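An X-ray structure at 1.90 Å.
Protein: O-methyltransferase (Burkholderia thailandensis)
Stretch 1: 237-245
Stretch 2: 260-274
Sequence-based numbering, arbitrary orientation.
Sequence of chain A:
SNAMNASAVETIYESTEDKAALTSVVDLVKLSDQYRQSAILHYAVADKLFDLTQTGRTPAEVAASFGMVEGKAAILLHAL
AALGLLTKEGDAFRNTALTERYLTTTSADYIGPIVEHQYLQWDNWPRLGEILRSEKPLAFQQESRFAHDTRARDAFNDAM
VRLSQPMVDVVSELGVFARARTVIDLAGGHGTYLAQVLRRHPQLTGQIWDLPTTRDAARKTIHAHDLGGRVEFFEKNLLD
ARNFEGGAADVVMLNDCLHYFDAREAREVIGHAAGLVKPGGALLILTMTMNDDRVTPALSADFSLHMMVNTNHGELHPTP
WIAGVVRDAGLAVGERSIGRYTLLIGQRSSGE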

# COMPACT_ATOMS: atom_id res chain seq x y z
N ASN A 237 27.97 14.21 -18.93
CA ASN A 237 26.60 14.14 -19.40
C ASN A 237 26.53 13.12 -20.52
O ASN A 237 27.07 13.34 -21.61
CB ASN A 237 26.12 15.50 -19.92
CG ASN A 237 24.64 15.49 -20.34
OD1 ASN A 237 23.98 14.45 -20.39
ND2 ASN A 237 24.11 16.67 -20.63
N LEU A 238 25.87 12.01 -20.25
CA LEU A 238 25.83 10.90 -21.20
C LEU A 238 25.06 11.24 -22.48
O LEU A 238 25.22 10.59 -23.49
CB LEU A 238 25.22 9.67 -20.55
CG LEU A 238 25.90 9.04 -19.34
CD1 LEU A 238 25.24 7.69 -19.14
CD2 LEU A 238 27.41 8.92 -19.53
N LEU A 239 24.24 12.28 -22.43
CA LEU A 239 23.53 12.76 -23.64
C LEU A 239 24.36 13.67 -24.56
O LEU A 239 23.93 14.00 -25.65
CB LEU A 239 22.24 13.47 -23.22
CG LEU A 239 21.20 12.50 -22.66
CD1 LEU A 239 19.98 13.24 -22.11
CD2 LEU A 239 20.82 11.55 -23.79
N ASP A 240 25.56 14.06 -24.13
CA ASP A 240 26.40 14.95 -24.93
C ASP A 240 27.46 14.14 -25.64
O ASP A 240 28.37 13.62 -25.00
CB ASP A 240 27.04 15.99 -24.01
CG ASP A 240 27.78 17.07 -24.76
OD1 ASP A 240 27.80 17.08 -26.02
OD2 ASP A 240 28.34 17.93 -24.07
N ALA A 241 27.35 14.03 -26.96
CA ALA A 241 28.26 13.18 -27.72
C ALA A 241 29.71 13.56 -27.53
O ALA A 241 30.58 12.70 -27.56
CB ALA A 241 27.92 13.19 -29.20
N ARG A 242 29.99 14.85 -27.36
CA ARG A 242 31.38 15.29 -27.29
C ARG A 242 32.09 14.77 -26.05
O ARG A 242 33.30 14.59 -26.07
CB ARG A 242 31.48 16.82 -27.35
CG ARG A 242 31.01 17.42 -28.66
CD ARG A 242 30.89 18.93 -28.53
NE ARG A 242 29.73 19.27 -27.69
CZ ARG A 242 29.43 20.49 -27.23
NH1 ARG A 242 30.20 21.54 -27.51
NH2 ARG A 242 28.34 20.64 -26.48
N ASN A 243 31.32 14.51 -25.00
CA ASN A 243 31.85 13.91 -23.76
C ASN A 243 32.45 12.54 -23.95
O ASN A 243 33.18 12.07 -23.10
CB ASN A 243 30.75 13.79 -22.70
CG ASN A 243 30.41 15.12 -22.06
OD1 ASN A 243 31.05 16.14 -22.33
ND2 ASN A 243 29.39 15.13 -21.25
N PHE A 244 32.14 11.88 -25.05
CA PHE A 244 32.71 10.57 -25.34
C PHE A 244 33.95 10.59 -26.22
O PHE A 244 34.63 9.57 -26.36
CB PHE A 244 31.64 9.69 -25.98
CG PHE A 244 30.50 9.39 -25.07
CD1 PHE A 244 29.45 10.27 -24.94
CD2 PHE A 244 30.46 8.21 -24.33
CE1 PHE A 244 28.40 9.99 -24.11
CE2 PHE A 244 29.42 7.95 -23.48
CZ PHE A 244 28.38 8.83 -23.38
N GLU A 245 34.27 11.75 -26.81
CA GLU A 245 35.50 11.90 -27.60
C GLU A 245 36.73 11.45 -26.82
O GLU A 245 36.96 11.86 -25.68
CB GLU A 245 35.70 13.36 -28.07
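Stretch 2, residues 260-274: YFDAREAREVIGHAA

The apolar centre is built on Phe244, whose CA-to-CB bond points toward the helix that stretch 2 forms from Ala263 onward. Its ring receives His272 CB over one face, 3.4 Å from the centroid and almost on the normal, so it is the methylene of His272, not its imidazole, that comes closest to Phe244 (CB to CE1 3.6 Å). The two rings themselves meet obliquely, centroids 4.8 Å apart. Stretch 1 is a compact loop laid along one side of the helix, and the two run in the same sense, Leu238 abreast of Val269 (CA to CA 6.2 Å) and Phe244 abreast of His272 (CA to CA 6.7 Å).

Toward the start of stretch 2, Leu239 starts away from it, yet its rotamer (m, t) brings the end back: CD2 lies 3.9 Å from Val269 CG2 in the helix, and CG lies 4.0 Å from CE1 of Phe261, which precedes it. Leu238 CD1 adds a looser contact to Val269 CG1 at 4.3 Å.

Outward, Ala241 CA covers a face of the His272 ring, 4.0 Å from its centroid. At the ring's edge, His272 ND1 donates a weak hydrogen bond to Leu238 O (3.5 Å). That carbonyl belongs to the type I turn from Asn237 to Asp240, closed by Asp240 N to Asn237 O at 3.0 Å. One histidine thus serves packing and polar edge alike.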

# COMPACT_ATOMS: atom_id res chain seq x y z
N TYR A 260 16.04 5.89 -17.23
CA TYR A 260 15.96 7.34 -17.06
C TYR A 260 15.80 8.11 -18.36
O TYR A 260 15.58 9.31 -18.35
CB TYR A 260 17.22 7.86 -16.34
CG TYR A 260 17.23 7.48 -14.89
CD1 TYR A 260 16.52 8.21 -13.96
CD2 TYR A 260 17.94 6.37 -14.45
CE1 TYR A 260 16.52 7.87 -12.63
CE2 TYR A 260 17.95 6.00 -13.14
CZ TYR A 260 17.26 6.75 -12.23
OH TYR A 260 17.27 6.38 -10.92
N PHE A 261 15.90 7.40 -19.49
CA PHE A 261 15.93 8.04 -20.79
C PHE A 261 14.67 7.68 -21.58
O PHE A 261 14.18 6.56 -21.46
CB PHE A 261 17.17 7.58 -21.53
CG PHE A 261 18.44 7.96 -20.84
CD1 PHE A 261 18.82 9.31 -20.76
CD2 PHE A 261 19.22 7.02 -20.21
CE1 PHE A 261 20.01 9.68 -20.08
CE2 PHE A 261 20.40 7.37 -19.54
CZ PHE A 261 20.79 8.72 -19.49
N ASP A 262 14.15 8.63 -22.38
CA ASP A 262 13.18 8.24 -23.43
C ASP A 262 13.85 7.39 -24.52
O ASP A 262 15.07 7.28 -24.56
CB ASP A 262 12.38 9.43 -23.99
CG ASP A 262 13.15 10.34 -24.92
OD1 ASP A 262 14.22 10.00 -25.45
OD2 ASP A 262 12.63 11.45 -25.14
N ALA A 263 13.08 6.82 -25.42
CA ALA A 263 13.66 5.89 -26.41
C ALA A 263 14.71 6.56 -27.31
O ALA A 263 15.71 5.97 -27.65
CB ALA A 263 12.54 5.20 -27.28
N ARG A 264 14.48 7.79 -27.70
CA ARG A 264 15.43 8.49 -28.54
C ARG A 264 16.75 8.66 -27.79
O ARG A 264 17.84 8.41 -28.32
CB ARG A 264 14.88 9.86 -28.91
CG ARG A 264 15.85 10.70 -29.65
CD ARG A 264 15.42 12.19 -29.79
NE ARG A 264 16.63 12.97 -29.76
CZ ARG A 264 17.17 13.50 -28.66
NH1 ARG A 264 18.30 14.18 -28.77
NH2 ARG A 264 16.58 13.40 -27.48
N GLU A 265 16.63 9.14 -26.56
CA GLU A 265 17.79 9.35 -25.72
C GLU A 265 18.54 8.05 -25.46
O GLU A 265 19.76 8.00 -25.56
CB GLU A 265 17.39 10.01 -24.42
CG GLU A 265 17.01 11.46 -24.56
CD GLU A 265 16.34 12.01 -23.29
OE1 GLU A 265 15.80 11.23 -22.47
OE2 GLU A 265 16.34 13.23 -23.11
N ALA A 266 17.80 7.00 -25.13
CA ALA A 266 18.38 5.70 -24.82
C ALA A 266 19.16 5.15 -26.02
O ALA A 266 20.25 4.59 -25.87
CB ALA A 266 17.26 4.73 -24.35
N ARG A 267 18.62 5.34 -27.23
CA ARG A 267 19.34 4.90 -28.45
C ARG A 267 20.66 5.65 -28.60
O ARG A 267 21.66 5.06 -28.91
CB ARG A 267 18.47 5.05 -29.70
CG ARG A 267 19.14 4.64 -30.99
CD ARG A 267 18.25 4.89 -32.19
NE ARG A 267 17.19 3.89 -32.30
CZ ARG A 267 17.36 2.66 -32.79
NH1 ARG A 267 18.55 2.23 -33.18
NH2 ARG A 267 16.33 1.83 -32.85
N GLU A 268 20.67 6.96 -28.34
CA GLU A 268 21.90 7.73 -28.41
C GLU A 268 22.94 7.34 -27.37
O GLU A 268 24.12 7.30 -27.69
CB GLU A 268 21.59 9.23 -28.28
CG GLU A 268 20.88 9.73 -29.54
CD GLU A 268 20.25 11.09 -29.38
OE1 GLU A 268 20.00 11.54 -28.23
OE2 GLU A 268 19.95 11.69 -30.44
N VAL A 269 22.49 7.05 -26.15
CA VAL A 269 23.38 6.66 -25.05
C VAL A 269 24.03 5.32 -25.36
O VAL A 269 25.20 5.13 -25.11
CB VAL A 269 22.64 6.57 -23.74
CG1 VAL A 269 23.51 5.88 -22.63
CG2 VAL A 269 22.24 7.99 -23.30
N ILE A 270 23.24 4.39 -25.87
CA ILE A 270 23.74 3.06 -26.22
C ILE A 270 24.79 3.18 -27.31
O ILE A 270 25.85 2.58 -27.23
CB ILE A 270 22.60 2.12 -26.65
CG1 ILE A 270 21.71 1.79 -25.46
CG2 ILE A 270 23.17 0.82 -27.23
CD1 ILE A 270 20.37 1.19 -25.85
N GLY A 271 24.50 3.98 -28.35
CA GLY A 271 25.49 4.22 -29.38
C GLY A 271 26.82 4.82 -28.91
O GLY A 271 27.89 4.39 -29.33
N HIS A 272 26.74 5.82 -28.05
CA HIS A 272 27.92 6.46 -27.52
C HIS A 272 28.71 5.44 -26.68
O HIS A 272 29.95 5.39 -26.76
CB HIS A 272 27.53 7.62 -26.62
CG HIS A 272 26.89 8.76 -27.35
ND1 HIS A 272 26.01 9.63 -26.74
CD2 HIS A 272 26.99 9.17 -28.63
CE1 HIS A 272 25.59 10.52 -27.61
NE2 HIS A 272 26.16 10.25 -28.78
N ALA A 273 27.99 4.68 -25.88
CA ALA A 273 28.59 3.67 -25.01
C ALA A 273 29.34 2.65 -25.83
O ALA A 273 30.49 2.29 -25.51
CB ALA A 273 27.53 2.97 -24.15
N ALA A 274 28.67 2.18 -26.87
CA ALA A 274 29.24 1.17 -27.74
C ALA A 274 30.53 1.73 -28.38
O ALA A 274 31.51 1.02 -28.51
CB ALA A 274 28.25 0.77 -28.80